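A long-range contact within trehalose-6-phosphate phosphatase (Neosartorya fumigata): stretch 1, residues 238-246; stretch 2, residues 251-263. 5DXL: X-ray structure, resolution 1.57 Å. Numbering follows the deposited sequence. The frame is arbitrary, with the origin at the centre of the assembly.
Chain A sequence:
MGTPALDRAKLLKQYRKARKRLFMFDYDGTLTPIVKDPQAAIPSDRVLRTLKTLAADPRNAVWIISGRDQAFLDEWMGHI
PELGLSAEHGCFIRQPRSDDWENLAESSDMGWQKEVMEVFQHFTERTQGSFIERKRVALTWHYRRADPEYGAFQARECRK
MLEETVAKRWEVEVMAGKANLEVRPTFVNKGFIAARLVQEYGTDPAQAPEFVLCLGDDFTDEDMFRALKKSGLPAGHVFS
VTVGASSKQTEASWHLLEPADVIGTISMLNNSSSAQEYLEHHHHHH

Stretch 1, residues 238-246: VFSVTVGAS
Stretch 2 251-263: EASWHLLEPADVI

The most unusual feature is where two parallel strands begin their pairing: the carbonyl of Ser240 accepts two backbone amides at once, Ser253 N at 3.0 Å from Ser240 O and Trp254 N at 3.3 Å from the same oxygen. The fork is possible because Ser253 (phi/psi -101/-14) turns the chain just before strand 254-256, leaving consecutive N-H groups aimed at one acceptor.

From there the ladder is regular. Strand 238-243 and strand 254-256 are extended (Val241 at -131/119, His255 at -134/159) and run the same way, their axes at 44° and 4.4 Å apart at closest approach. Val241 pairs with Trp254, Thr242 with His255 and Val243 with Leu256, with CA-CA distances of 4.7, 4.7 and 5.0 Å. Thr242 N donates to Trp254 O (3.0 Å), Leu256 N to Thr242 O (2.9 Å) and Gly244 N to Leu256 O (2.9 Å). CA-H groups support the same carbonyls: Val241 CA lies 3.4 Å from Trp254 O, His255 CA 3.1 Å from Thr242 O, and Val243 CA 3.2 Å from Leu256 O. Gly244 ends the ladder at phi/psi 159/-171, where a CB would jam against the preceding carbonyl oxygen; the backbone itself calls for glycine.

Alternation along the paired strands puts Val241, Val243, Trp254 and Leu256 on one face as an apolar layer. Both valines are t; Trp254 is m with chi2 94°, and Leu256 is m,t. Val241 reaches both neighbours, CG2 to Trp254 CB and CG1 to Leu256 CG, each 4.0 Å. Val243 extends the layer to the helix starting at Pro259: its CG2 meets Val262 CG2 at 3.8 Å, and its CG1 meets Pro259 CD at 4.2 Å. Glu258 sits at the N-cap position, and Glu258 N makes a weak hydrogen bond of 3.0 Å to Asp261 OD2.

Phe239 (m, chi2 84°) lies beside the Trp254 five-membered ring, planes 29° apart but slid so far that overlap is slight, with centroids at 5.7 Å. A water accepts from Trp254 NE1 (2.9 Å) and donates to Val238 O (2.7 Å), satisfying the indole. A second water donates to Val238 O, accepts from Ser240 N and bonds Ser253 OG (each 3.0 Å), tying the strand to the turn.

The same alternation gives Thr242 (t) and His255 (p, chi2 -85°) the opposite face, with Thr242 CG2 3.8 Å from His255 CB. Ala252, at phi/psi -67/164, points toward strand 238-243, its small CB fitting 3.4 Å from Thr242 N. Ser246 (t) covers one face of the imidazole, its CB 3.4 Å from His255 CE1.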

# COMPACT_ATOMS: atom_id res chain seq x y z
N VAL A 238 13.94 -11.40 -1.73
CA VAL A 238 12.68 -10.75 -1.38
C VAL A 238 12.23 -11.13 0.01
O VAL A 238 12.15 -12.31 0.34
CB VAL A 238 11.57 -11.10 -2.39
CG1 VAL A 238 10.24 -10.49 -1.96
CG2 VAL A 238 11.94 -10.65 -3.78
N PHE A 239 11.93 -10.13 0.83
CA PHE A 239 11.44 -10.33 2.18
C PHE A 239 10.10 -9.63 2.33
O PHE A 239 10.05 -8.42 2.62
CB PHE A 239 12.45 -9.80 3.22
CG PHE A 239 13.82 -10.42 3.11
CD1 PHE A 239 14.74 -9.93 2.20
CD2 PHE A 239 14.18 -11.48 3.92
CE1 PHE A 239 16.00 -10.49 2.09
CE2 PHE A 239 15.44 -12.04 3.83
CZ PHE A 239 16.35 -11.55 2.90
N SER A 240 9.03 -10.39 2.12
CA SER A 240 7.67 -9.93 2.38
C SER A 240 7.35 -10.26 3.83
O SER A 240 7.38 -11.43 4.24
CB SER A 240 6.66 -10.59 1.44
OG SER A 240 6.81 -10.11 0.11
N VAL A 241 7.05 -9.22 4.60
CA VAL A 241 6.94 -9.35 6.04
C VAL A 241 5.65 -8.71 6.54
O VAL A 241 5.45 -7.52 6.36
CB VAL A 241 8.13 -8.67 6.75
CG1 VAL A 241 8.10 -8.98 8.25
CG2 VAL A 241 9.47 -9.09 6.15
N THR A 242 4.78 -9.50 7.15
CA THR A 242 3.59 -8.93 7.78
C THR A 242 3.89 -8.52 9.21
O THR A 242 4.79 -9.07 9.85
CB THR A 242 2.40 -9.92 7.77
OG1 THR A 242 1.20 -9.22 8.13
CG2 THR A 242 2.62 -11.10 8.74
N VAL A 243 3.17 -7.52 9.69
CA VAL A 243 3.27 -7.13 11.08
C VAL A 243 2.10 -7.80 11.80
O VAL A 243 0.93 -7.54 11.49
CB VAL A 243 3.25 -5.60 11.24
CG1 VAL A 243 3.29 -5.21 12.71
CG2 VAL A 243 4.45 -5.02 10.51
N GLY A 244 2.42 -8.70 12.72
CA GLY A 244 1.41 -9.50 13.39
C GLY A 244 2.04 -10.75 13.97
O GLY A 244 3.27 -10.89 13.98
N ALA A 245 1.20 -11.66 14.44
CA ALA A 245 1.67 -12.84 15.15
C ALA A 245 2.14 -13.93 14.21
O ALA A 245 1.78 -13.96 13.02
CB ALA A 245 0.56 -13.37 16.06
N SER A 246 2.95 -14.84 14.74
CA SER A 246 3.39 -16.00 13.99
C SER A 246 2.22 -16.79 13.45
O SER A 246 2.27 -17.28 12.34
CB SER A 246 4.27 -16.90 14.86
OG SER A 246 4.69 -18.04 14.12
N GLU A 251 0.04 -13.87 3.16
CA GLU A 251 0.81 -14.08 1.94
C GLU A 251 2.31 -13.78 2.13
O GLU A 251 3.13 -14.15 1.30
CB GLU A 251 0.26 -13.20 0.81
CG GLU A 251 -1.16 -13.51 0.39
CD GLU A 251 -1.26 -14.71 -0.54
OE1 GLU A 251 -0.24 -15.07 -1.17
OE2 GLU A 251 -2.35 -15.30 -0.64
N ALA A 252 2.65 -13.10 3.22
CA ALA A 252 4.04 -12.84 3.57
C ALA A 252 4.75 -14.14 3.93
O ALA A 252 4.10 -15.15 4.19
CB ALA A 252 4.13 -11.86 4.74
N SER A 253 6.08 -14.09 3.94
CA SER A 253 6.92 -15.24 4.29
C SER A 253 7.44 -15.14 5.72
O SER A 253 7.96 -16.10 6.28
CB SER A 253 8.10 -15.36 3.33
OG SER A 253 7.65 -15.54 2.00
N TRP A 254 7.32 -13.95 6.31
CA TRP A 254 7.88 -13.64 7.61
C TRP A 254 6.93 -12.74 8.38
O TRP A 254 6.04 -12.15 7.77
CB TRP A 254 9.21 -12.90 7.49
CG TRP A 254 10.23 -13.48 6.55
CD1 TRP A 254 10.42 -13.14 5.24
CD2 TRP A 254 11.22 -14.45 6.88
NE1 TRP A 254 11.48 -13.85 4.73
CE2 TRP A 254 11.98 -14.67 5.71
CE3 TRP A 254 11.53 -15.17 8.04
CZ2 TRP A 254 13.04 -15.57 5.67
CZ3 TRP A 254 12.59 -16.06 8.00
CH2 TRP A 254 13.33 -16.26 6.82
N HIS A 255 7.14 -12.60 9.68
CA HIS A 255 6.44 -11.57 10.43
C HIS A 255 7.39 -10.81 11.34
O HIS A 255 8.48 -11.31 11.67
CB HIS A 255 5.28 -12.16 11.26
CG HIS A 255 5.76 -12.95 12.43
ND1 HIS A 255 6.10 -14.29 12.34
CD2 HIS A 255 5.99 -12.59 13.71
CE1 HIS A 255 6.52 -14.71 13.52
NE2 HIS A 255 6.47 -13.70 14.37
N LEU A 256 6.99 -9.61 11.73
CA LEU A 256 7.54 -8.90 12.89
C LEU A 256 6.35 -8.59 13.80
O LEU A 256 5.26 -8.28 13.30
CB LEU A 256 8.27 -7.62 12.47
CG LEU A 256 9.60 -7.83 11.75
CD1 LEU A 256 10.13 -6.50 11.18
CD2 LEU A 256 10.63 -8.43 12.71
N LEU A 257 6.52 -8.69 15.11
CA LEU A 257 5.34 -8.64 15.98
C LEU A 257 4.70 -7.26 16.07
O LEU A 257 3.46 -7.14 16.09
CB LEU A 257 5.70 -9.14 17.39
CG LEU A 257 6.01 -10.63 17.50
CD1 LEU A 257 6.47 -10.93 18.91
CD2 LEU A 257 4.80 -11.49 17.13
N GLU A 258 5.52 -6.22 16.14
CA GLU A 258 5.03 -4.87 16.42
C GLU A 258 5.80 -3.83 15.63
O GLU A 258 6.93 -4.07 15.20
CB GLU A 258 5.16 -4.54 17.92
CG GLU A 258 4.40 -5.46 18.85
CD GLU A 258 2.90 -5.24 18.80
OE1 GLU A 258 2.45 -4.23 18.21
OE2 GLU A 258 2.17 -6.09 19.36
N PRO A 259 5.21 -2.64 15.46
CA PRO A 259 5.97 -1.55 14.84
C PRO A 259 7.33 -1.30 15.50
O PRO A 259 8.28 -0.94 14.80
CB PRO A 259 5.03 -0.35 15.00
CG PRO A 259 3.66 -0.97 14.88
CD PRO A 259 3.78 -2.30 15.63
N ALA A 260 7.46 -1.49 16.81
CA ALA A 260 8.75 -1.30 17.46
C ALA A 260 9.79 -2.23 16.87
O ALA A 260 10.96 -1.86 16.74
CB ALA A 260 8.64 -1.51 18.96
N ASP A 261 9.36 -3.44 16.51
CA ASP A 261 10.27 -4.41 15.90
C ASP A 261 10.63 -4.00 14.48
O ASP A 261 11.75 -4.24 14.02
CB ASP A 261 9.64 -5.81 15.92
CG ASP A 261 9.30 -6.26 17.32
OD1 ASP A 261 10.19 -6.19 18.20
OD2 ASP A 261 8.13 -6.63 17.55
N VAL A 262 9.69 -3.38 13.77
CA VAL A 262 9.97 -2.87 12.44
C VAL A 262 11.05 -1.80 12.52
O VAL A 262 12.05 -1.83 11.79
CB VAL A 262 8.70 -2.30 11.78
CG1 VAL A 262 9.04 -1.66 10.42
CG2 VAL A 262 7.65 -3.39 11.63
N ILE A 263 10.86 -0.84 13.43
CA ILE A 263 11.83 0.24 13.57
C ILE A 263 13.18 -0.32 14.01
O ILE A 263 14.21 0.10 13.48
CB ILE A 263 11.33 1.30 14.55
CG1 ILE A 263 10.02 1.92 14.03
CG2 ILE A 263 12.39 2.39 14.75
CD1 ILE A 263 10.13 2.54 12.64
O HOH W 1 9.37 -13.17 1.15
O HOH W 2 12.80 -14.22 2.20